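Local structure of occlusion-derived virus envelope protein E66 (Autographa californica nucleopolyhedrovirus, 3VSN) at residues L120-P125 with Y170-Y175; I283-P289 with I309-Y315; L331-G337 with R367-R371. The protein cleaves non-sulfated chondroitin as a lyase of the virus envelope and is essential for oral infection of the insect host. All blocks are in the same frame, centred on the assembly; numbering follows the deposited sequence.

How the interactions relate
The three contacts follow one another along the chain without overlapping. Interaction 1 lies in the N-terminal alpha-helical part related to polysaccharide lyase family 8, where it joins a loop to the end of helix 161-175. Its centre is about 39 Å from that of interaction 2 and about 50 Å from that of interaction 3. Interactions 2 and 3 are neighbours, with centres about 13 Å apart. P289 packs on L331 and R371, and a probable hydrogen bond joins V286 O and Y336 OH. Interaction 2 starts at the end of helix 276-284 and leads to strand 318-322, which lies in the same four-stranded antiparallel sheet as the strands of interaction 3.

Interaction 1: L120-P125 with Y170-Y175; sequences LPDPPP and YWLGLY
Y175 OH donates a 2.8 Å hydrogen bond to P121 O. The phenol meets the carbonyl in its plane, at a lone pair. This anchors the loop to the end of helix 161-175. A second phenol, Y170 OH, donates to D122 OD1; the modelled length of 2.5 Å is doubtful. The carboxylate oxygen sits at the edge of the Y170 ring, and the carboxylate and ring planes are 55° apart. The other oxygen, D122 OD2, lies 3.4 Å from L174 CD1. P124 covers one face of Y175: its CB is 3.9 Å from the ring centroid, a CH-pi contact. P124 CD also rests on L174 CD2 at 3.9 Å. At the other end of the contact, the L120 and W171 side chains run antiparallel alongside one another, with L120 CB 3.7 Å from W171 CZ3. W171 keeps its CG beside the backbone N (chi1 -72°), which brings the six-membered ring of the indole up against L120. Helix 138-154 adds M144 against L120 and F148 against W171. The proline-rich loop, with a cis peptide before P123, is thus pinned by one phenol on a backbone carbonyl and another on a carboxylate, and by apolar packing of L120 on W171 and P124 on Y175 and L174.

Interaction 2: I283-P289 with I309-Y315; sequences IENVGSP and IGNFITY
The ring of Y315 lies flat against the backbone of S288 and P289. The S288-P289 peptide stacks on one face, S288 C and P289 N each 3.6 Å from the ring plane and off its centre. P289 CD adds a CH-pi contact, 4.1 Å from the ring centroid. The opposite face is covered by I313 CG1, so the ring is sandwiched between the loop and its own segment. Its CG lies anti to the carbonyl carbon (chi1 -70°), and the ring reaches back to put its hydroxyl near I309. There Y315 OH donates to I309 O at 2.7 Å, from well above the carbonyl plane. F312 N reaches the same oxygen from the other face of that plane.

I283 supplies the apolar centre, about 10 Å from the side chain of the proton donor Y254. Its CG2 branch packs on I309, I313 and Y315, while I283 CD1 meets the edge of the F312 ring at F312 CD2, 3.9 Å away. Y259 stacks on F312. I313 CD1 touches E284 CG at 3.4 Å, the two side chains meeting at about a right angle. The E284 carboxylate turns to R281 in a salt bridge, and a water bridges E284 OE2 to T314 O.

The contact packs the turn leaving helix 276-284 on the loop before strand 318-322. It is mainly apolar and aromatic, helped by CA-H...O contacts from G310 CA to S288 O and P289 O. Backbone bonding stays within each segment: I283 O takes V286 N and G287 N, as I309 O takes its two donors.

Interaction 3: L331-G337 with R367-R371; sequences LSKTYYG and RIWNR
R371 grips the turn before strand 335-340 with two hydrogen bonds. R371 N donates to T334 O at 2.9 Å in a nearly straight bond (175°). Its side chain bends back at chi3 (66°), and R371 NH1 donates to S332 O, also at 2.9 Å. That oxygen lies close to the guanidinium plane, at its edge. L331 CD1 lies over one face of the group. R371 NH2 forms a salt bridge with E290, so the charge has a carboxylate partner outside the two segments.

The turn has its own brace. S332 OG accepts from T334 N and Y335 N, an ST turn and an ST motif on one oxygen. A water links T334 O to N370 OD1, which also accepts from R372 N.

Next comes the strand pairing. Y336 and W369 form an antiparallel hydrogen-bonded pair, with Y336 N to W369 O at 3.0 Å and W369 N to Y336 O at 2.9 Å. Their side chains share a face of the sheet and run parallel to each other. W369 CE3 meets the edge of the Y336 ring at Y336 CD2, 3.8 Å away. R367 backs W369, with its CG over the centre of one indole face and its guanidinium against W369 NE1.

The I368 side chain takes the other face of the sheet, where I368 CG2 packs against Y335 CE2 at 3.4 Å. Y335 CG stands between the backbone N and the carbonyl carbon (chi1 79°), which lays a face of the ring under I368 CD1, the two side chains meeting at a slant.

Strand 367-370 borders the four-stranded sheet, next to 335-340. Y335 and I368 rest on strands 440-449 and 550-558 of a neighbouring antiparallel sheet, while Y336 OH bonds to V286 in the loop after helix 276-284.

Interaction 1: L120-P125 with Y170-Y175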
loop_
_atom_site.group_PDB
_atom_site.type_symbol
_atom_site.label_atom_id
_atom_site.label_comp_id
_atom_site.label_asym_id
_atom_site.label_seq_id
_atom_site.Cartn_x
_atom_site.Cartn_y
_atom_site.Cartn_z
ATOM N N LEU A 120 -14.573 35.379 7.493
ATOM C CA LEU A 120 -15.431 34.717 6.509
ATOM C C LEU A 120 -16.509 35.649 5.948
ATOM O O LEU A 120 -17.240 36.281 6.715
ATOM C CB LEU A 120 -16.076 33.454 7.101
ATOM C CG LEU A 120 -15.185 32.247 7.421
ATOM C CD1 LEU A 120 -15.985 31.186 8.164
ATOM C CD2 LEU A 120 -14.563 31.658 6.162
ATOM N N PRO A 121 -16.600 35.745 4.605
ATOM C CA PRO A 121 -17.659 36.506 3.944
ATOM C C PRO A 121 -19.055 35.971 4.243
ATOM O O PRO A 121 -19.260 34.753 4.327
ATOM C CB PRO A 121 -17.344 36.328 2.457
ATOM C CG PRO A 121 -15.875 36.103 2.414
ATOM C CD PRO A 121 -15.564 35.307 3.649
ATOM N N ASP A 122 -19.996 36.896 4.408
ATOM C CA ASP A 122 -21.398 36.583 4.623
ATOM C C ASP A 122 -22.195 37.554 3.747
ATOM O O ASP A 122 -22.163 38.761 3.987
ATOM C CB ASP A 122 -21.750 36.757 6.105
ATOM C CG ASP A 122 -23.122 36.203 6.468
ATOM O OD1 ASP A 122 -23.412 36.131 7.678
ATOM O OD2 ASP A 122 -23.912 35.837 5.573
ATOM N N PRO A 123 -22.900 37.038 2.718
ATOM C CA PRO A 123 -23.086 35.625 2.364
ATOM C C PRO A 123 -21.815 34.974 1.793
ATOM O O PRO A 123 -20.920 35.688 1.333
ATOM C CB PRO A 123 -24.185 35.681 1.297
ATOM C CG PRO A 123 -23.990 37.003 0.641
ATOM C CD PRO A 123 -23.524 37.937 1.726
ATOM N N PRO A 124 -21.732 33.626 1.827
ATOM C CA PRO A 124 -20.562 32.943 1.271
ATOM C C PRO A 124 -20.435 33.186 -0.236
ATOM O O PRO A 124 -21.440 33.470 -0.892
ATOM C CB PRO A 124 -20.852 31.462 1.552
ATOM C CG PRO A 124 -22.335 31.382 1.677
ATOM C CD PRO A 124 -22.727 32.666 2.348
ATOM N N PRO A 125 -19.209 33.088 -0.784
ATOM C CA PRO A 125 -19.042 33.290 -2.225
ATOM C C PRO A 125 -19.719 32.193 -3.047
ATOM O O PRO A 125 -19.893 31.071 -2.563
ATOM C CB PRO A 125 -17.523 33.239 -2.417
ATOM C CG PRO A 125 -17.011 32.463 -1.252
ATOM C CD PRO A 125 -17.933 32.778 -0.112
ATOM N N TYR A 170 -24.204 28.316 12.695
ATOM C CA TYR A 170 -24.350 29.414 11.750
ATOM C C TYR A 170 -23.418 29.316 10.542
ATOM O O TYR A 170 -23.875 29.366 9.404
ATOM C CB TYR A 170 -24.192 30.785 12.415
ATOM C CG TYR A 170 -24.476 31.899 11.430
ATOM C CD1 TYR A 170 -23.442 32.523 10.730
ATOM C CD2 TYR A 170 -25.786 32.295 11.166
ATOM C CE1 TYR A 170 -23.705 33.528 9.813
ATOM C CE2 TYR A 170 -26.059 33.297 10.250
ATOM C CZ TYR A 170 -25.020 33.907 9.579
ATOM O OH TYR A 170 -25.296 34.900 8.670
ATOM N N TRP A 171 -22.118 29.199 10.792
ATOM C CA TRP A 171 -21.137 29.286 9.712
ATOM C C TRP A 171 -21.097 28.082 8.811
ATOM O O TRP A 171 -20.863 28.218 7.605
ATOM C CB TRP A 171 -19.759 29.662 10.246
ATOM C CG TRP A 171 -19.731 31.107 10.677
ATOM C CD1 TRP A 171 -19.773 31.612 11.975
ATOM C CD2 TRP A 171 -19.715 32.291 9.806
ATOM N NE1 TRP A 171 -19.763 32.985 11.968
ATOM C CE2 TRP A 171 -19.729 33.457 10.698
ATOM C CE3 TRP A 171 -19.684 32.493 8.425
ATOM C CZ2 TRP A 171 -19.710 34.757 10.209
ATOM C CZ3 TRP A 171 -19.665 33.809 7.945
ATOM C CH2 TRP A 171 -19.677 34.913 8.817
ATOM N N LEU A 172 -21.351 26.903 9.369
ATOM C CA LEU A 172 -21.448 25.704 8.540
ATOM C C LEU A 172 -22.786 25.683 7.810
ATOM O O LEU A 172 -22.880 25.150 6.710
ATOM C CB LEU A 172 -21.209 24.420 9.345
ATOM C CG LEU A 172 -19.812 24.248 9.967
ATOM C CD1 LEU A 172 -19.585 22.798 10.368
ATOM C CD2 LEU A 172 -18.700 24.708 9.029
ATOM N N GLY A 173 -23.808 26.288 8.416
ATOM C CA GLY A 173 -25.089 26.501 7.741
ATOM C C GLY A 173 -24.904 27.253 6.435
ATOM O O GLY A 173 -25.581 26.972 5.446
ATOM N N LEU A 174 -23.965 28.196 6.433
ATOM C CA LEU A 174 -23.633 28.957 5.235
ATOM C C LEU A 174 -22.664 28.223 4.305
ATOM O O LEU A 174 -22.919 28.125 3.105
ATOM C CB LEU A 174 -23.057 30.329 5.601
ATOM C CG LEU A 174 -23.980 31.397 6.200
ATOM C CD1 LEU A 174 -23.170 32.651 6.478
ATOM C CD2 LEU A 174 -25.159 31.720 5.291
ATOM N N TYR A 175 -21.563 27.714 4.859
ATOM C CA TYR A 175 -20.466 27.171 4.048
ATOM C C TYR A 175 -20.589 25.690 3.696
ATOM O O TYR A 175 -19.957 25.218 2.749
ATOM C CB TYR A 175 -19.114 27.475 4.698
ATOM C CG TYR A 175 -18.658 28.883 4.413
ATOM C CD1 TYR A 175 -19.147 29.959 5.157
ATOM C CD2 TYR A 175 -17.762 29.147 3.378
ATOM C CE1 TYR A 175 -18.746 31.254 4.887
ATOM C CE2 TYR A 175 -17.350 30.443 3.102
ATOM C CZ TYR A 175 -17.847 31.490 3.860
ATOM O OH TYR A 175 -17.449 32.775 3.589
#

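Interaction 2: I283-P289 with I309-Y315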
loop_
_atom_site.group_PDB
_atom_site.type_symbol
_atom_site.label_atom_id
_atom_site.label_comp_id
_atom_site.label_asym_id
_atom_site.label_seq_id
_atom_site.Cartn_x
_atom_site.Cartn_y
_atom_site.Cartn_z
ATOM N N ILE A 283 -6.695 -3.695 3.366
ATOM C CA ILE A 283 -5.576 -3.135 4.121
ATOM C C ILE A 283 -4.610 -4.244 4.553
ATOM O O ILE A 283 -3.392 -4.085 4.436
ATOM C CB ILE A 283 -6.057 -2.276 5.320
ATOM C CG1 ILE A 283 -6.965 -1.118 4.847
ATOM C CG2 ILE A 283 -4.879 -1.758 6.142
ATOM C CD1 ILE A 283 -6.353 -0.156 3.844
ATOM N N GLU A 284 -5.153 -5.368 5.031
ATOM C CA GLU A 284 -4.331 -6.540 5.360
ATOM C C GLU A 284 -3.495 -6.980 4.162
ATOM O O GLU A 284 -2.333 -7.368 4.309
ATOM C CB GLU A 284 -5.201 -7.715 5.811
ATOM C CG GLU A 284 -5.879 -7.520 7.153
ATOM C CD GLU A 284 -6.735 -8.704 7.562
ATOM O OE1 GLU A 284 -6.980 -9.606 6.727
ATOM O OE2 GLU A 284 -7.163 -8.729 8.733
ATOM N N ASN A 285 -4.096 -6.906 2.977
ATOM C CA ASN A 285 -3.452 -7.373 1.750
ATOM C C ASN A 285 -2.197 -6.603 1.332
ATOM O O ASN A 285 -1.396 -7.123 0.553
ATOM C CB ASN A 285 -4.454 -7.423 0.590
ATOM C CG ASN A 285 -5.316 -8.670 0.612
ATOM O OD1 ASN A 285 -5.048 -9.611 1.360
ATOM N ND2 ASN A 285 -6.363 -8.686 -0.213
ATOM N N VAL A 286 -2.018 -5.381 1.839
ATOM C CA VAL A 286 -0.875 -4.548 1.413
ATOM C C VAL A 286 -0.085 -3.865 2.540
ATOM O O VAL A 286 1.084 -3.528 2.356
ATOM C CB VAL A 286 -1.275 -3.479 0.354
ATOM C CG1 VAL A 286 -1.950 -4.117 -0.857
ATOM C CG2 VAL A 286 -2.157 -2.389 0.961
ATOM N N GLY A 287 -0.713 -3.664 3.696
ATOM C CA GLY A 287 -0.107 -2.857 4.754
ATOM C C GLY A 287 0.654 -3.627 5.814
ATOM O O GLY A 287 0.776 -4.850 5.743
ATOM N N SER A 288 1.164 -2.892 6.801
ATOM C CA SER A 288 1.850 -3.466 7.958
ATOM C C SER A 288 1.763 -2.475 9.118
ATOM O O SER A 288 1.598 -1.277 8.885
ATOM C CB SER A 288 3.315 -3.777 7.632
ATOM O OG SER A 288 4.055 -2.592 7.398
ATOM N N PRO A 289 1.868 -2.965 10.369
ATOM C CA PRO A 289 1.757 -2.071 11.524
ATOM C C PRO A 289 2.765 -0.919 11.502
ATOM O O PRO A 289 2.448 0.180 11.960
ATOM C CB PRO A 289 2.027 -3.001 12.711
ATOM C CG PRO A 289 1.588 -4.343 12.230
ATOM C CD PRO A 289 1.998 -4.375 10.785
ATOM N N ILE A 309 -1.340 4.177 7.541
ATOM C CA ILE A 309 -1.867 2.834 7.240
ATOM C C ILE A 309 -1.673 1.838 8.391
ATOM O O ILE A 309 -2.497 0.949 8.589
ATOM C CB ILE A 309 -1.323 2.268 5.903
ATOM C CG1 ILE A 309 -2.281 1.204 5.340
ATOM C CG2 ILE A 309 0.092 1.727 6.076
ATOM C CD1 ILE A 309 -2.058 0.861 3.878
ATOM N N GLY A 310 -0.595 2.005 9.155
ATOM C CA GLY A 310 -0.314 1.128 10.291
ATOM C C GLY A 310 -1.342 1.245 11.408
ATOM O O GLY A 310 -1.468 0.345 12.241
ATOM N N ASN A 311 -2.081 2.357 11.414
ATOM C CA ASN A 311 -3.091 2.637 12.436
ATOM C C ASN A 311 -4.521 2.326 11.991
ATOM O O ASN A 311 -5.469 2.533 12.754
ATOM C CB ASN A 311 -2.996 4.106 12.885
ATOM C CG ASN A 311 -1.612 4.476 13.378
ATOM O OD1 ASN A 311 -0.966 3.700 14.075
ATOM N ND2 ASN A 311 -1.149 5.670 13.017
ATOM N N PHE A 312 -4.678 1.832 10.766
ATOM C CA PHE A 312 -6.014 1.580 10.217
ATOM C C PHE A 312 -6.701 0.380 10.864
ATOM O O PHE A 312 -7.906 0.418 11.140
ATOM C CB PHE A 312 -5.964 1.375 8.699
ATOM C CG PHE A 312 -5.746 2.638 7.901
ATOM C CD1 PHE A 312 -5.630 3.887 8.514
ATOM C CD2 PHE A 312 -5.698 2.574 6.516
ATOM C CE1 PHE A 312 -5.442 5.036 7.755
ATOM C CE2 PHE A 312 -5.516 3.716 5.752
ATOM C CZ PHE A 312 -5.381 4.950 6.372
ATOM N N ILE A 313 -5.926 -0.683 11.077
ATOM C CA ILE A 313 -6.429 -1.955 11.588
ATOM C C ILE A 313 -5.403 -2.593 12.524
ATOM O O ILE A 313 -4.260 -2.137 12.607
ATOM C CB ILE A 313 -6.751 -2.950 10.445
ATOM C CG1 ILE A 313 -5.488 -3.284 9.637
ATOM C CG2 ILE A 313 -7.848 -2.406 9.538
ATOM C CD1 ILE A 313 -5.644 -4.479 8.722
ATOM N N THR A 314 -5.826 -3.630 13.244
ATOM C CA THR A 314 -4.903 -4.529 13.923
ATOM C C THR A 314 -4.563 -5.633 12.929
ATOM O O THR A 314 -5.454 -6.349 12.461
ATOM C CB THR A 314 -5.509 -5.131 15.206
ATOM O OG1 THR A 314 -5.781 -4.082 16.141
ATOM C CG2 THR A 314 -4.541 -6.132 15.851
ATOM N N TYR A 315 -3.278 -5.755 12.605
ATOM C CA TYR A 315 -2.820 -6.672 11.565
ATOM C C TYR A 315 -2.536 -8.066 12.125
ATOM O O TYR A 315 -1.837 -8.187 13.133
ATOM C CB TYR A 315 -1.533 -6.141 10.931
ATOM C CG TYR A 315 -1.682 -4.908 10.068
ATOM C CD1 TYR A 315 -1.705 -3.628 10.632
ATOM C CD2 TYR A 315 -1.757 -5.018 8.679
ATOM C CE1 TYR A 315 -1.819 -2.497 9.837
ATOM C CE2 TYR A 315 -1.875 -3.894 7.877
ATOM C CZ TYR A 315 -1.905 -2.638 8.457
ATOM O OH TYR A 315 -2.009 -1.524 7.656
HETATM O O HOH W 1 -7.539 -6.917 10.826
HETATM O O HOH W 2 1.050 0.318 14.413
#

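Interaction 3: L331-G337 with R367-R371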
loop_
_atom_site.group_PDB
_atom_site.type_symbol
_atom_site.label_atom_id
_atom_site.label_comp_id
_atom_site.label_asym_id
_atom_site.label_seq_id
_atom_site.Cartn_x
_atom_site.Cartn_y
_atom_site.Cartn_z
ATOM N N LEU A 331 3.081 -11.000 6.455
ATOM C CA LEU A 331 3.498 -10.311 7.660
ATOM C C LEU A 331 3.797 -11.363 8.716
ATOM O O LEU A 331 2.910 -12.114 9.121
ATOM C CB LEU A 331 2.417 -9.338 8.154
ATOM C CG LEU A 331 2.825 -8.492 9.368
ATOM C CD1 LEU A 331 3.810 -7.399 8.969
ATOM C CD2 LEU A 331 1.605 -7.900 10.061
ATOM N N SER A 332 5.056 -11.426 9.137
ATOM C CA SER A 332 5.461 -12.342 10.186
ATOM C C SER A 332 5.893 -11.553 11.419
ATOM O O SER A 332 5.791 -10.321 11.448
ATOM C CB SER A 332 6.590 -13.256 9.695
ATOM O OG SER A 332 7.834 -12.575 9.678
ATOM N N LYS A 333 6.370 -12.268 12.434
ATOM C CA LYS A 333 6.917 -11.630 13.630
ATOM C C LYS A 333 8.188 -10.829 13.314
ATOM O O LYS A 333 8.535 -9.906 14.045
ATOM C CB LYS A 333 7.200 -12.676 14.716
ATOM C CG LYS A 333 5.947 -13.350 15.268
ATOM C CD LYS A 333 6.279 -14.416 16.302
ATOM C CE LYS A 333 5.016 -15.162 16.718
ATOM N NZ LYS A 333 5.308 -16.305 17.627
ATOM N N THR A 334 8.863 -11.175 12.218
ATOM C CA THR A 334 10.170 -10.588 11.903
ATOM C C THR A 334 10.220 -9.713 10.651
ATOM O O THR A 334 11.077 -8.828 10.552
ATOM C CB THR A 334 11.272 -11.667 11.797
ATOM O OG1 THR A 334 10.914 -12.633 10.799
ATOM C CG2 THR A 334 11.489 -12.360 13.144
ATOM N N TYR A 335 9.325 -9.948 9.693
ATOM C CA TYR A 335 9.362 -9.170 8.450
ATOM C C TYR A 335 8.019 -8.901 7.777
ATOM O O TYR A 335 7.012 -9.546 8.070
ATOM C CB TYR A 335 10.370 -9.765 7.447
ATOM C CG TYR A 335 9.931 -10.990 6.655
ATOM C CD1 TYR A 335 10.279 -12.278 7.073
ATOM C CD2 TYR A 335 9.213 -10.858 5.464
ATOM C CE1 TYR A 335 9.908 -13.398 6.336
ATOM C CE2 TYR A 335 8.832 -11.972 4.726
ATOM C CZ TYR A 335 9.184 -13.238 5.162
ATOM O OH TYR A 335 8.815 -14.340 4.420
ATOM N N TYR A 336 8.031 -7.904 6.898
ATOM C CA TYR A 336 6.959 -7.661 5.947
ATOM C C TYR A 336 7.550 -7.908 4.568
ATOM O O TYR A 336 8.606 -7.369 4.239
ATOM C CB TYR A 336 6.448 -6.215 6.057
ATOM C CG TYR A 336 5.591 -5.769 4.884
ATOM C CD1 TYR A 336 4.216 -5.994 4.873
ATOM C CD2 TYR A 336 6.160 -5.129 3.781
ATOM C CE1 TYR A 336 3.431 -5.591 3.798
ATOM C CE2 TYR A 336 5.388 -4.731 2.701
ATOM C CZ TYR A 336 4.024 -4.961 2.715
ATOM O OH TYR A 336 3.254 -4.565 1.641
ATOM N N GLY A 337 6.887 -8.740 3.773
ATOM C CA GLY A 337 7.304 -8.977 2.392
ATOM C C GLY A 337 6.099 -8.942 1.477
ATOM O O GLY A 337 5.009 -9.347 1.878
ATOM N N ARG A 367 11.551 -8.059 -2.238
ATOM C CA ARG A 367 12.251 -7.616 -1.037
ATOM C C ARG A 367 11.454 -7.946 0.224
ATOM O O ARG A 367 10.215 -7.940 0.219
ATOM C CB ARG A 367 12.526 -6.102 -1.134
ATOM C CG ARG A 367 13.059 -5.433 0.127
ATOM C CD ARG A 367 14.509 -5.784 0.445
ATOM N NE ARG A 367 14.880 -5.246 1.754
ATOM C CZ ARG A 367 15.341 -4.016 1.969
ATOM N NH1 ARG A 367 15.523 -3.174 0.956
ATOM N NH2 ARG A 367 15.630 -3.623 3.206
ATOM N N ILE A 368 12.176 -8.274 1.286
ATOM C CA ILE A 368 11.599 -8.353 2.616
ATOM C C ILE A 368 12.212 -7.232 3.446
ATOM O O ILE A 368 13.387 -6.889 3.272
ATOM C CB ILE A 368 11.813 -9.734 3.280
ATOM C CG1 ILE A 368 13.309 -10.042 3.482
ATOM C CG2 ILE A 368 11.123 -10.816 2.461
ATOM C CD1 ILE A 368 13.596 -11.387 4.129
ATOM N N TRP A 369 11.398 -6.641 4.310
ATOM C CA TRP A 369 11.860 -5.585 5.187
ATOM C C TRP A 369 11.752 -6.049 6.603
ATOM O O TRP A 369 10.673 -6.428 7.060
ATOM C CB TRP A 369 11.041 -4.317 4.985
ATOM C CG TRP A 369 11.271 -3.628 3.661
ATOM C CD1 TRP A 369 12.230 -2.665 3.361
ATOM C CD2 TRP A 369 10.517 -3.814 2.411
ATOM N NE1 TRP A 369 12.128 -2.260 2.052
ATOM C CE2 TRP A 369 11.122 -2.902 1.428
ATOM C CE3 TRP A 369 9.447 -4.612 2.021
ATOM C CZ2 TRP A 369 10.658 -2.815 0.121
ATOM C CZ3 TRP A 369 8.987 -4.513 0.702
ATOM C CH2 TRP A 369 9.581 -3.637 -0.224
ATOM N N ASN A 370 12.884 -6.034 7.300
ATOM C CA ASN A 370 12.938 -6.362 8.719
ATOM C C ASN A 370 12.049 -5.388 9.488
ATOM O O ASN A 370 12.217 -4.174 9.375
ATOM C CB ASN A 370 14.392 -6.282 9.211
ATOM C CG ASN A 370 14.581 -6.867 10.598
ATOM O OD1 ASN A 370 13.823 -6.572 11.523
ATOM N ND2 ASN A 370 15.609 -7.696 10.752
ATOM N N ARG A 371 11.098 -5.919 10.255
ATOM C CA ARG A 371 10.142 -5.078 10.986
ATOM C C ARG A 371 10.807 -4.163 12.013
ATOM O O ARG A 371 10.251 -3.127 12.377
ATOM C CB ARG A 371 9.053 -5.931 11.638
ATOM C CG ARG A 371 8.082 -6.531 10.630
ATOM C CD ARG A 371 6.954 -7.281 11.312
ATOM N NE ARG A 371 6.094 -6.384 12.088
ATOM C CZ ARG A 371 5.101 -6.791 12.874
ATOM N NH1 ARG A 371 4.820 -8.085 12.993
ATOM N NH2 ARG A 371 4.383 -5.897 13.540
HETATM O O HOH W 3 12.774 -8.436 13.218
#